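PDB 4KKM: polyprenyl synthetase from Zymomonas mobilis subsp. mobilis, which probably acts as a prenyltransferase of the farnesyl/geranylgeranyl diphosphate synthase family, building isoprenoid chains with the help of divalent metal ions. Local coordinates for residues C214-A219 and R231-A236; I38-A43 and D86-L91; A182-A187 and T200-L205; M60-I65 and G121-H126. All coordinates share one frame; numbering follows the deposited sequence.

Contact 1 of 4, residues C214-A219 and R231-A236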
loop_
_atom_site.group_PDB
_atom_site.type_symbol
_atom_site.label_atom_id
_atom_site.label_comp_id
_atom_site.label_asym_id
_atom_site.label_seq_id
_atom_site.Cartn_x
_atom_site.Cartn_y
_atom_site.Cartn_z
ATOM N N CYS B 214 -11.529 -5.980 10.306
ATOM C CA CYS B 214 -12.929 -5.566 10.265
ATOM C C CYS B 214 -13.546 -5.491 11.659
ATOM O O CYS B 214 -14.255 -4.532 11.982
ATOM C CB CYS B 214 -13.749 -6.514 9.388
ATOM S SG CYS B 214 -13.327 -6.446 7.635
ATOM N N LEU B 215 -13.272 -6.504 12.475
ATOM C CA LEU B 215 -13.820 -6.587 13.832
ATOM C C LEU B 215 -13.105 -5.610 14.757
ATOM O O LEU B 215 -13.735 -4.921 15.565
ATOM C CB LEU B 215 -13.711 -8.018 14.379
ATOM C CG LEU B 215 -14.894 -8.959 14.087
ATOM C CD1 LEU B 215 -16.145 -8.533 14.853
ATOM C CD2 LEU B 215 -15.185 -9.049 12.582
ATOM N N GLU B 216 -11.785 -5.539 14.627
ATOM C CA GLU B 216 -11.009 -4.650 15.479
ATOM C C GLU B 216 -11.342 -3.190 15.177
ATOM O O GLU B 216 -11.370 -2.350 16.076
ATOM C CB GLU B 216 -9.506 -4.915 15.342
ATOM C CG GLU B 216 -8.654 -4.081 16.296
ATOM C CD GLU B 216 -7.176 -4.450 16.271
ATOM O OE1 GLU B 216 -6.760 -5.247 15.400
ATOM O OE2 GLU B 216 -6.427 -3.940 17.134
ATOM N N ALA B 217 -11.625 -2.901 13.909
ATOM C CA ALA B 217 -11.985 -1.545 13.502
ATOM C C ALA B 217 -13.246 -1.067 14.216
ATOM O O ALA B 217 -13.347 0.096 14.611
ATOM C CB ALA B 217 -12.162 -1.472 11.987
ATOM N N GLY B 218 -14.204 -1.971 14.388
ATOM C CA GLY B 218 -15.425 -1.652 15.111
ATOM C C GLY B 218 -15.141 -1.278 16.551
ATOM O O GLY B 218 -15.689 -0.304 17.075
ATOM N N ALA B 219 -14.270 -2.052 17.190
ATOM C CA ALA B 219 -13.861 -1.781 18.562
ATOM C C ALA B 219 -13.127 -0.449 18.664
ATOM O O ALA B 219 -13.344 0.316 19.599
ATOM C CB ALA B 219 -12.985 -2.910 19.083
ATOM N N ARG B 231 -12.624 -10.048 22.378
ATOM C CA ARG B 231 -13.803 -10.827 22.014
ATOM C C ARG B 231 -14.119 -10.696 20.523
ATOM O O ARG B 231 -14.405 -11.688 19.846
ATOM C CB ARG B 231 -15.016 -10.386 22.830
ATOM C CG ARG B 231 -15.017 -10.864 24.270
ATOM C CD ARG B 231 -16.244 -10.343 24.994
ATOM N NE ARG B 231 -16.394 -10.951 26.311
ATOM C CZ ARG B 231 -17.014 -12.106 26.537
ATOM N NH1 ARG B 231 -17.551 -12.787 25.533
ATOM N NH2 ARG B 231 -17.100 -12.574 27.772
ATOM N N LEU B 232 -14.070 -9.467 20.023
ATOM C CA LEU B 232 -14.335 -9.213 18.609
ATOM C C LEU B 232 -13.271 -9.844 17.707
ATOM O O LEU B 232 -13.595 -10.446 16.686
ATOM C CB LEU B 232 -14.459 -7.707 18.346
ATOM C CG LEU B 232 -15.645 -7.070 19.080
ATOM C CD1 LEU B 232 -15.732 -5.571 18.824
ATOM C CD2 LEU B 232 -16.933 -7.763 18.680
ATOM N N LYS B 233 -12.002 -9.721 18.077
ATOM C CA LYS B 233 -10.955 -10.355 17.276
ATOM C C LYS B 233 -11.067 -11.882 17.318
ATOM O O LYS B 233 -10.755 -12.565 16.341
ATOM C CB LYS B 233 -9.560 -9.881 17.700
ATOM C CG LYS B 233 -9.294 -8.411 17.377
ATOM C CD LYS B 233 -7.821 -8.051 17.517
ATOM C CE LYS B 233 -7.033 -8.439 16.267
ATOM N NZ LYS B 233 -5.619 -7.972 16.340
ATOM N N ALA B 234 -11.532 -12.410 18.444
ATOM C CA ALA B 234 -11.752 -13.847 18.574
ATOM C C ALA B 234 -12.884 -14.317 17.655
ATOM O O ALA B 234 -12.823 -15.408 17.086
ATOM C CB ALA B 234 -12.057 -14.210 20.034
ATOM N N TYR B 235 -13.925 -13.498 17.527
ATOM C CA TYR B 235 -15.008 -13.792 16.591
ATOM C C TYR B 235 -14.457 -13.868 15.172
ATOM O O TYR B 235 -14.789 -14.785 14.418
ATOM C CB TYR B 235 -16.105 -12.728 16.681
ATOM C CG TYR B 235 -17.099 -12.713 15.526
ATOM C CD1 TYR B 235 -16.799 -12.062 14.329
ATOM C CD2 TYR B 235 -18.351 -13.316 15.648
ATOM C CE1 TYR B 235 -17.700 -12.029 13.277
ATOM C CE2 TYR B 235 -19.265 -13.290 14.590
ATOM C CZ TYR B 235 -18.930 -12.639 13.407
ATOM O OH TYR B 235 -19.817 -12.592 12.350
ATOM N N ALA B 236 -13.633 -12.889 14.808
ATOM C CA ALA B 236 -13.048 -12.850 13.471
ATOM C C ALA B 236 -12.185 -14.070 13.225
ATOM O O ALA B 236 -12.184 -14.638 12.132
ATOM C CB ALA B 236 -12.213 -11.591 13.281
#

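Contact 2 of 4, residues I38-A43 and D86-L91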
loop_
_atom_site.group_PDB
_atom_site.type_symbol
_atom_site.label_atom_id
_atom_site.label_comp_id
_atom_site.label_asym_id
_atom_site.label_seq_id
_atom_site.Cartn_x
_atom_site.Cartn_y
_atom_site.Cartn_z
ATOM N N ILE B 38 -21.296 0.996 -0.794
ATOM C CA ILE B 38 -19.890 0.815 -1.147
ATOM C C ILE B 38 -19.669 1.174 -2.612
ATOM O O ILE B 38 -18.665 1.792 -2.947
ATOM C CB ILE B 38 -19.386 -0.615 -0.816
ATOM C CG1 ILE B 38 -19.342 -0.808 0.702
ATOM C CG2 ILE B 38 -17.989 -0.875 -1.415
ATOM C CD1 ILE B 38 -18.404 0.163 1.417
ATOM N N ASP B 39 -20.624 0.824 -3.479
ATOM C CA ASP B 39 -20.551 1.241 -4.888
ATOM C C ASP B 39 -20.579 2.764 -5.043
ATOM O O ASP B 39 -19.792 3.335 -5.809
ATOM C CB ASP B 39 -21.672 0.615 -5.728
ATOM C CG ASP B 39 -21.340 -0.792 -6.199
ATOM O OD1 ASP B 39 -20.182 -1.234 -6.041
ATOM O OD2 ASP B 39 -22.239 -1.460 -6.744
ATOM N N ARG B 40 -21.489 3.415 -4.325
ATOM C CA ARG B 40 -21.559 4.872 -4.317
ATOM C C ARG B 40 -20.245 5.491 -3.852
ATOM O O ARG B 40 -19.738 6.435 -4.459
ATOM C CB ARG B 40 -22.694 5.362 -3.411
ATOM C CG ARG B 40 -22.545 6.833 -3.015
ATOM C CD ARG B 40 -23.704 7.340 -2.165
ATOM N NE ARG B 40 -23.825 6.619 -0.899
ATOM C CZ ARG B 40 -23.150 6.920 0.206
ATOM N NH1 ARG B 40 -22.293 7.932 0.211
ATOM N NH2 ARG B 40 -23.330 6.206 1.307
ATOM N N LEU B 41 -19.698 4.955 -2.768
ATOM C CA LEU B 41 -18.501 5.524 -2.166
ATOM C C LEU B 41 -17.267 5.383 -3.068
ATOM O O LEU B 41 -16.475 6.320 -3.199
ATOM C CB LEU B 41 -18.262 4.906 -0.780
ATOM C CG LEU B 41 -19.301 5.308 0.271
ATOM C CD1 LEU B 41 -19.163 4.467 1.535
ATOM C CD2 LEU B 41 -19.180 6.789 0.596
ATOM N N PHE B 42 -17.107 4.220 -3.693
ATOM C CA PHE B 42 -15.989 4.015 -4.608
ATOM C C PHE B 42 -16.107 4.933 -5.821
ATOM O O PHE B 42 -15.117 5.512 -6.268
ATOM C CB PHE B 42 -15.902 2.555 -5.067
ATOM C CG PHE B 42 -14.982 1.700 -4.232
ATOM C CD1 PHE B 42 -13.642 2.023 -4.099
ATOM C CD2 PHE B 42 -15.460 0.567 -3.596
ATOM C CE1 PHE B 42 -12.793 1.228 -3.341
ATOM C CE2 PHE B 42 -14.619 -0.232 -2.843
ATOM C CZ PHE B 42 -13.284 0.102 -2.713
ATOM N N ALA B 43 -17.324 5.068 -6.341
ATOM C CA ALA B 43 -17.569 5.904 -7.512
ATOM C C ALA B 43 -17.170 7.345 -7.231
ATOM O O ALA B 43 -16.561 8.004 -8.071
ATOM C CB ALA B 43 -19.040 5.833 -7.926
ATOM N N ASP B 86 -20.925 6.542 13.927
ATOM C CA ASP B 86 -21.511 7.189 12.758
ATOM C C ASP B 86 -21.514 6.225 11.581
ATOM O O ASP B 86 -20.474 5.672 11.219
ATOM C CB ASP B 86 -20.712 8.442 12.406
ATOM C CG ASP B 86 -21.239 9.144 11.170
ATOM O OD1 ASP B 86 -20.833 8.767 10.050
ATOM O OD2 ASP B 86 -22.051 10.080 11.318
ATOM N N ARG B 87 -22.688 6.018 10.991
ATOM C CA ARG B 87 -22.853 4.997 9.956
ATOM C C ARG B 87 -22.052 5.267 8.687
ATOM O O ARG B 87 -21.498 4.344 8.093
ATOM C CB ARG B 87 -24.333 4.796 9.621
ATOM C CG ARG B 87 -25.088 3.986 10.662
ATOM C CD ARG B 87 -26.579 3.966 10.371
ATOM N NE ARG B 87 -27.323 3.202 11.369
ATOM C CZ ARG B 87 -27.679 3.676 12.559
ATOM N NH1 ARG B 87 -27.348 4.913 12.905
ATOM N NH2 ARG B 87 -28.358 2.915 13.406
ATOM N N GLU B 88 -21.992 6.526 8.262
ATOM C CA GLU B 88 -21.230 6.862 7.062
ATOM C C GLU B 88 -19.731 6.662 7.291
ATOM O O GLU B 88 -19.014 6.195 6.406
ATOM C CB GLU B 88 -21.535 8.294 6.601
ATOM C CG GLU B 88 -20.820 8.717 5.312
ATOM C CD GLU B 88 -21.451 8.147 4.040
ATOM O OE1 GLU B 88 -22.387 7.325 4.133
ATOM O OE2 GLU B 88 -21.008 8.531 2.936
ATOM N N ALA B 89 -19.263 7.018 8.482
ATOM C CA ALA B 89 -17.866 6.809 8.842
ATOM C C ALA B 89 -17.523 5.321 8.805
ATOM O O ALA B 89 -16.503 4.929 8.237
ATOM C CB ALA B 89 -17.587 7.380 10.215
ATOM N N ALA B 90 -18.378 4.501 9.416
ATOM C CA ALA B 90 -18.214 3.047 9.377
ATOM C C ALA B 90 -18.123 2.539 7.939
ATOM O O ALA B 90 -17.263 1.718 7.612
ATOM C CB ALA B 90 -19.362 2.358 10.118
ATOM N N LEU B 91 -18.999 3.046 7.078
ATOM C CA LEU B 91 -18.969 2.673 5.668
ATOM C C LEU B 91 -17.652 3.052 4.982
ATOM O O LEU B 91 -17.153 2.309 4.137
ATOM C CB LEU B 91 -20.154 3.290 4.918
ATOM C CG LEU B 91 -21.504 2.586 5.093
ATOM C CD1 LEU B 91 -22.639 3.483 4.599
ATOM C CD2 LEU B 91 -21.499 1.250 4.360
#

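Contact 3 of 4, residues A182-A187 and T200-L205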
loop_
_atom_site.group_PDB
_atom_site.type_symbol
_atom_site.label_atom_id
_atom_site.label_comp_id
_atom_site.label_asym_id
_atom_site.label_seq_id
_atom_site.Cartn_x
_atom_site.Cartn_y
_atom_site.Cartn_z
ATOM N N ALA B 182 1.920 -15.304 0.410
ATOM C CA ALA B 182 3.249 -15.878 0.211
ATOM C C ALA B 182 3.303 -17.337 0.642
ATOM O O ALA B 182 3.909 -18.156 -0.041
ATOM C CB ALA B 182 4.304 -15.071 0.956
ATOM N N ILE B 183 2.696 -17.658 1.785
ATOM C CA ILE B 183 2.662 -19.044 2.250
ATOM C C ILE B 183 1.911 -19.912 1.243
ATOM O O ILE B 183 2.330 -21.028 0.935
ATOM C CB ILE B 183 2.024 -19.180 3.651
ATOM C CG1 ILE B 183 2.867 -18.435 4.683
ATOM C CG2 ILE B 183 1.897 -20.655 4.047
ATOM C CD1 ILE B 183 2.263 -18.408 6.069
ATOM N N ASP B 184 0.820 -19.380 0.702
ATOM C CA ASP B 184 0.045 -20.110 -0.297
ATOM C C ASP B 184 0.887 -20.348 -1.550
ATOM O O ASP B 184 0.930 -21.457 -2.089
ATOM C CB ASP B 184 -1.229 -19.341 -0.652
ATOM C CG ASP B 184 -2.378 -20.257 -1.033
ATOM O OD1 ASP B 184 -2.318 -21.464 -0.713
ATOM O OD2 ASP B 184 -3.349 -19.762 -1.644
ATOM N N LEU B 185 1.569 -19.303 -2.004
ATOM C CA LEU B 185 2.481 -19.429 -3.143
ATOM C C LEU B 185 3.579 -20.466 -2.881
ATOM O O LEU B 185 3.926 -21.260 -3.763
ATOM C CB LEU B 185 3.097 -18.066 -3.469
ATOM C CG LEU B 185 4.164 -18.023 -4.567
ATOM C CD1 LEU B 185 3.566 -18.406 -5.904
ATOM C CD2 LEU B 185 4.798 -16.637 -4.639
ATOM N N ALA B 186 4.118 -20.467 -1.665
ATOM C CA ALA B 186 5.123 -21.457 -1.290
ATOM C C ALA B 186 4.562 -22.880 -1.358
ATOM O O ALA B 186 5.244 -23.804 -1.798
ATOM C CB ALA B 186 5.654 -21.168 0.099
ATOM N N ALA B 187 3.317 -23.050 -0.924
ATOM C CA ALA B 187 2.672 -24.361 -0.972
ATOM C C ALA B 187 2.517 -24.836 -2.410
ATOM O O ALA B 187 2.735 -26.008 -2.721
ATOM C CB ALA B 187 1.304 -24.308 -0.285
ATOM N N THR B 200 -2.935 -23.634 8.973
ATOM C CA THR B 200 -3.668 -22.833 9.939
ATOM C C THR B 200 -3.082 -21.424 9.960
ATOM O O THR B 200 -3.820 -20.440 9.914
ATOM C CB THR B 200 -3.654 -23.469 11.344
ATOM O OG1 THR B 200 -4.330 -24.734 11.297
ATOM C CG2 THR B 200 -4.367 -22.570 12.344
ATOM N N ARG B 201 -1.755 -21.325 10.011
ATOM C CA ARG B 201 -1.112 -20.015 9.938
ATOM C C ARG B 201 -1.420 -19.368 8.602
ATOM O O ARG B 201 -1.640 -18.161 8.526
ATOM C CB ARG B 201 0.406 -20.106 10.111
ATOM C CG ARG B 201 1.079 -18.729 10.165
ATOM C CD ARG B 201 2.595 -18.803 10.011
ATOM N NE ARG B 201 3.266 -19.394 11.169
ATOM C CZ ARG B 201 3.550 -18.735 12.288
ATOM N NH1 ARG B 201 3.206 -17.459 12.415
ATOM N NH2 ARG B 201 4.170 -19.351 13.287
ATOM N N LEU B 202 -1.414 -20.173 7.543
ATOM C CA LEU B 202 -1.765 -19.677 6.214
ATOM C C LEU B 202 -3.126 -18.968 6.213
ATOM O O LEU B 202 -3.241 -17.830 5.739
ATOM C CB LEU B 202 -1.735 -20.820 5.198
ATOM C CG LEU B 202 -2.431 -20.707 3.835
ATOM C CD1 LEU B 202 -2.081 -19.436 3.113
ATOM C CD2 LEU B 202 -2.047 -21.910 2.974
ATOM N N GLN B 203 -4.150 -19.632 6.743
ATOM C CA GLN B 203 -5.480 -19.023 6.813
ATOM C C GLN B 203 -5.484 -17.766 7.673
ATOM O O GLN B 203 -6.037 -16.747 7.269
ATOM C CB GLN B 203 -6.523 -20.017 7.342
ATOM C CG GLN B 203 -7.945 -19.449 7.431
ATOM C CD GLN B 203 -8.199 -18.652 8.707
ATOM O OE1 GLN B 203 -7.855 -19.093 9.804
ATOM N NE2 GLN B 203 -8.788 -17.464 8.561
ATOM N N GLN B 204 -4.895 -17.852 8.864
ATOM C CA GLN B 204 -4.852 -16.710 9.785
ATOM C C GLN B 204 -4.331 -15.449 9.096
ATOM O O GLN B 204 -4.824 -14.342 9.333
ATOM C CB GLN B 204 -3.978 -17.019 11.001
ATOM C CG GLN B 204 -4.551 -18.048 11.962
ATOM C CD GLN B 204 -3.530 -18.505 12.999
ATOM O OE1 GLN B 204 -2.323 -18.276 12.848
ATOM N NE2 GLN B 204 -4.012 -19.152 14.058
ATOM N N LEU B 205 -3.335 -15.622 8.234
ATOM C CA LEU B 205 -2.754 -14.492 7.522
ATOM C C LEU B 205 -3.501 -14.138 6.234
ATOM O O LEU B 205 -3.841 -12.972 6.008
ATOM C CB LEU B 205 -1.275 -14.749 7.209
ATOM C CG LEU B 205 -0.331 -14.934 8.399
ATOM C CD1 LEU B 205 1.094 -15.173 7.916
ATOM C CD2 LEU B 205 -0.396 -13.734 9.338
#

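Contact 4 of 4, residues M60-I65 and G121-H126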
loop_
_atom_site.group_PDB
_atom_site.type_symbol
_atom_site.label_atom_id
_atom_site.label_comp_id
_atom_site.label_asym_id
_atom_site.label_seq_id
_atom_site.Cartn_x
_atom_site.Cartn_y
_atom_site.Cartn_z
ATOM N N MET B 60 -9.252 0.776 -11.843
ATOM C CA MET B 60 -9.568 0.773 -10.417
ATOM C C MET B 60 -11.077 0.684 -10.213
ATOM O O MET B 60 -11.560 -0.078 -9.372
ATOM C CB MET B 60 -9.005 2.021 -9.728
ATOM C CG MET B 60 -7.473 2.086 -9.689
ATOM S SD MET B 60 -6.843 3.694 -9.157
ATOM C CE MET B 60 -7.128 3.611 -7.373
ATOM N N ARG B 61 -11.820 1.461 -10.993
ATOM C CA ARG B 61 -13.274 1.467 -10.883
ATOM C C ARG B 61 -13.862 0.127 -11.305
ATOM O O ARG B 61 -14.778 -0.394 -10.667
ATOM C CB ARG B 61 -13.869 2.600 -11.727
ATOM C CG ARG B 61 -13.608 3.991 -11.161
ATOM C CD ARG B 61 -13.984 5.094 -12.149
ATOM N NE ARG B 61 -15.423 5.136 -12.402
ATOM C CZ ARG B 61 -16.294 5.845 -11.688
ATOM N NH1 ARG B 61 -15.882 6.588 -10.669
ATOM N NH2 ARG B 61 -17.587 5.807 -11.992
ATOM N N TYR B 62 -13.341 -0.420 -12.399
ATOM C CA TYR B 62 -13.802 -1.712 -12.887
ATOM C C TYR B 62 -13.659 -2.794 -11.819
ATOM O O TYR B 62 -14.547 -3.631 -11.642
ATOM C CB TYR B 62 -13.028 -2.112 -14.142
ATOM C CG TYR B 62 -13.394 -3.480 -14.658
ATOM C CD1 TYR B 62 -14.521 -3.664 -15.455
ATOM C CD2 TYR B 62 -12.616 -4.588 -14.357
ATOM C CE1 TYR B 62 -14.858 -4.913 -15.930
ATOM C CE2 TYR B 62 -12.948 -5.838 -14.823
ATOM C CZ TYR B 62 -14.067 -5.995 -15.612
ATOM O OH TYR B 62 -14.397 -7.243 -16.079
ATOM N N ALA B 63 -12.538 -2.776 -11.108
ATOM C CA ALA B 63 -12.269 -3.779 -10.079
ATOM C C ALA B 63 -13.094 -3.537 -8.826
ATOM O O ALA B 63 -13.633 -4.478 -8.246
ATOM C CB ALA B 63 -10.788 -3.775 -9.719
ATOM N N ALA B 64 -13.176 -2.276 -8.408
ATOM C CA ALA B 64 -13.778 -1.923 -7.118
ATOM C C ALA B 64 -15.300 -1.790 -7.134
ATOM O O ALA B 64 -15.957 -2.048 -6.123
ATOM C CB ALA B 64 -13.151 -0.645 -6.578
ATOM N N ILE B 65 -15.853 -1.375 -8.270
ATOM C CA ILE B 65 -17.285 -1.103 -8.364
ATOM C C ILE B 65 -18.059 -2.269 -8.961
ATOM O O ILE B 65 -17.620 -2.886 -9.931
ATOM C CB ILE B 65 -17.566 0.171 -9.196
ATOM C CG1 ILE B 65 -16.943 1.395 -8.525
ATOM C CG2 ILE B 65 -19.067 0.378 -9.393
ATOM C CD1 ILE B 65 -17.102 2.670 -9.336
ATOM N N GLY B 121 -18.138 -14.505 -13.298
ATOM C CA GLY B 121 -18.707 -14.012 -14.543
ATOM C C GLY B 121 -18.026 -12.760 -15.064
ATOM O O GLY B 121 -18.253 -12.332 -16.198
ATOM N N LYS B 122 -17.175 -12.180 -14.227
ATOM C CA LYS B 122 -16.528 -10.912 -14.519
ATOM C C LYS B 122 -15.085 -11.142 -14.955
ATOM O O LYS B 122 -14.292 -11.700 -14.193
ATOM C CB LYS B 122 -16.569 -10.038 -13.264
ATOM C CG LYS B 122 -16.044 -8.625 -13.424
ATOM C CD LYS B 122 -16.351 -7.822 -12.170
ATOM C CE LYS B 122 -15.854 -6.396 -12.281
ATOM N NZ LYS B 122 -16.294 -5.564 -11.125
ATOM N N PRO B 123 -14.742 -10.731 -16.190
ATOM C CA PRO B 123 -13.347 -10.876 -16.609
ATOM C C PRO B 123 -12.435 -10.070 -15.694
ATOM O O PRO B 123 -12.803 -8.991 -15.228
ATOM C CB PRO B 123 -13.335 -10.314 -18.039
ATOM C CG PRO B 123 -14.574 -9.499 -18.158
ATOM C CD PRO B 123 -15.581 -10.140 -17.247
ATOM N N THR B 124 -11.259 -10.614 -15.417
ATOM C CA THR B 124 -10.324 -9.968 -14.512
ATOM C C THR B 124 -9.704 -8.725 -15.144
ATOM O O THR B 124 -9.796 -8.518 -16.355
ATOM C CB THR B 124 -9.231 -10.945 -14.079
ATOM O OG1 THR B 124 -8.621 -11.514 -15.245
ATOM C CG2 THR B 124 -9.838 -12.062 -13.227
ATOM N N VAL B 125 -9.074 -7.899 -14.316
ATOM C CA VAL B 125 -8.519 -6.630 -14.777
ATOM C C VAL B 125 -7.477 -6.814 -15.883
ATOM O O VAL B 125 -7.501 -6.103 -16.890
ATOM C CB VAL B 125 -7.934 -5.814 -13.604
ATOM C CG1 VAL B 125 -7.165 -4.579 -14.115
ATOM C CG2 VAL B 125 -9.051 -5.420 -12.651
ATOM N N HIS B 126 -6.579 -7.781 -15.713
ATOM C CA HIS B 126 -5.534 -7.997 -16.709
ATOM C C HIS B 126 -6.117 -8.465 -18.044
ATOM O O HIS B 126 -5.495 -8.302 -19.088
ATOM C CB HIS B 126 -4.442 -8.951 -16.202
ATOM C CG HIS B 126 -4.904 -10.357 -15.989
ATOM N ND1 HIS B 126 -4.617 -11.381 -16.870
ATOM C CD2 HIS B 126 -5.622 -10.920 -14.987
ATOM C CE1 HIS B 126 -5.141 -12.505 -16.424
ATOM N NE2 HIS B 126 -5.758 -12.253 -15.281
#

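Contact 1 of 4, residues C214-A219 and R231-A236
The flat ring of Tyr235 is met obliquely by Leu215, whose CD1 comes within 3.6 Å of Tyr235 CD1. The two side chains cross at about a right angle. The hydroxyl at the far end of the ring bonds to Leu308 O. The other flat group, the Glu216 carboxylate, is approached from above its plane. Lys233 NZ makes a salt bridge to Glu216 OE1 at 3.1 Å, lying 52° out of that plane. The lysine chain bends at chi3 (82°) to get there.

Leu215 has the largest share of the contact. Its CG sits 3.3 Å from Leu232 O and also packs on Ala236 CB at 3.8 Å. One turn further along, Ala219 CB touches Leu232 CD1, also at 3.8 Å.

The two helices run nearly antiparallel, 162° apart, with their axes 8.2 Å from each other at closest approach. They are the neighbouring helices 208-221 and 226-253 of the all-helical fold. Helix 71-80 lies over the pair through Thr79, which touches both Leu215 and Leu232. Helix 306-314 packs against Leu215 and Tyr235.

Contact 2 of 4, residues I38-A43 and D86-L91
Ile38 reaches Leu91 with the end of its side chain. Its CD1 lies 3.7 Å from Leu91 O. The apolar touch of Ile38 CD1 on Leu91 CD2 is lighter, at 4.4 Å. Ile38 also packs on Pro73 of helix 71-80.

Arg40 makes the polar part of the contact. Its guanidinium grips the Glu88 carboxylate end-on, with one nitrogen for each oxygen. Arg40 NH1 bonds to Glu88 OE2 at 3.1 Å in an almost straight line (171°). Arg40 NH2 bonds to Glu88 OE1 at 3.2 Å. Both oxygens use their syn lone pairs, and the two flat groups are nearly coplanar. Glu88 turns its carboxylate toward the arginine by a bend at chi2 (77°). A second anion, Asp37 OD1, forms a salt bridge with Arg40 NH2. An alanine in place of Glu88 would probably leave Arg40 NH1 without its carboxylate mate and the guanidinium freer to turn.

The segments belong to helix 24-45 and to the start of helix 87-109, and their axes make an angle of 71°. Both are parts of the all-helical isoprenoid synthase fold. Asp86 caps the second helix: its OD1 accepts from Ala89 N at 2.8 Å.

Leu41 comes next to Arg40 and lays its CG against one guanidinium face. Its two methyls divide the work. Leu41 CD2 lies 3.4 Å from Glu88 OE2, beside the salt bridge. Leu41 CD1 packs on Leu91 CB at 3.7 Å, the two leucines crossing at about a right angle. Leu91 also touches Val77 of helix 71-80.

Contact 3 of 4, residues A182-A187 and T200-L205
Ile183 and Leu202 bring the two backbones nearest, with their CA atoms 6.0 Å apart. Helices 177-188 and 196-206 run in roughly opposite directions, 140° between their segments, and the axes come to 9.6 Å. The contact is carried by side-chain packing.

Ile183 is the main apolar group on its side and uses two branches. Its CG2 is anti to the backbone N and rests on Leu202 CB at 3.8 Å, the two side chains sliding past each other in opposite directions. Its CD1 meets Leu205 CD1 at 3.9 Å and, at 4.0 Å, the aliphatic CD of Arg201. Both of these side chains cross the isoleucine at about a right angle.

Leu202 has its CG anti to the backbone N (chi1 162°) and sends its methyls over to Asp184. Leu202 CD1 touches Asp184 CB at 3.9 Å, and Leu202 CD2 lies 3.7 Å from Asp184 OD1. The leucine therefore covers one part of the buried carboxylate, while Lys271 NZ makes a salt bridge to OD1. Arg53 of the second subunit packs on both Ile183 and Leu205, so this pair also faces the dimer partner.

Asp184 and Leu185 belong to a Gly-Gln-x-x-Asp-Leu sequence, a known motif of trans-prenyltransferases. The Asp184 side chain is about 4 Å from the bound calcium ion, which Asp108 and Asp114 hold. The packing thus lies beside the metal site of the probable active-site cavity.

Contact 4 of 4, residues M60-I65 and G121-H126
Lys122 NZ is gripped by several backbone carbonyls at the end of helix 54-64. It donates to Tyr62 O at 2.7 Å, almost in line with the C=O bond (175°). It makes a weaker bond to Ile65 O at 3.2 Å, and Gly66 O adds another weak one. These carbonyls cluster at the C-terminal end of the helix, where a positive charge is probably welcome.

The lysine reaches them with a fully extended chain laid over one face of the Tyr62 ring. Lys122 CE makes a CH-pi contact 3.9 Å from the Tyr62 ring centroid. Lys122 NZ stands 4.8 Å from the same centroid, only 2° off the ring normal, a cation-pi arrangement. At the ring edge, Tyr62 OH donates a short bond of 2.5 Å to Pro123 O, tilted 21° from the carbonyl plane. The Pro123 side chain runs across that of Tyr62 at about a right angle, its CG 3.1 Å from Tyr62 OH. A leucine in place of Tyr62 would probably leave Pro123 O without its donor and the lysine chain without a flat face to lie on.

Val125 CG2 closes the apolar side, against Ala63 CB at 3.8 Å and Tyr62 CD2 at 4.0 Å.

The second segment holds the second strand of a small, weakly bonded antiparallel pair, 118-119 and 122-123, and runs on into helix 125-128. Thr124 OG1 bonds to Asp116 O. Helix 87-109 lies behind, its Ile106 touching both Ala63 and Val125, while helix 24-45 packs on Ala64 and Ile65.

How the contacts relate
Contacts 2 and 4 adjoin. Ala43 O of contact 2 lies 3.0 Å from Arg61 NH1 of contact 4, a weak hydrogen bond, and Phe42 packs on Ala64 O. Helix 87-109 ties them further: contact 2 uses its start, and contact 4 packs on Ile106 near its other end, close to calcium-binding Asp108. Contact 3 is nearest the metal, through Asp184. In contact 4, the Thr124 side chain is about 11 Å from the ion. Contact 1 lies away from the site, its centre 21 Å from that of contact 3, although helices 196-206 and 208-221 follow each other in the chain.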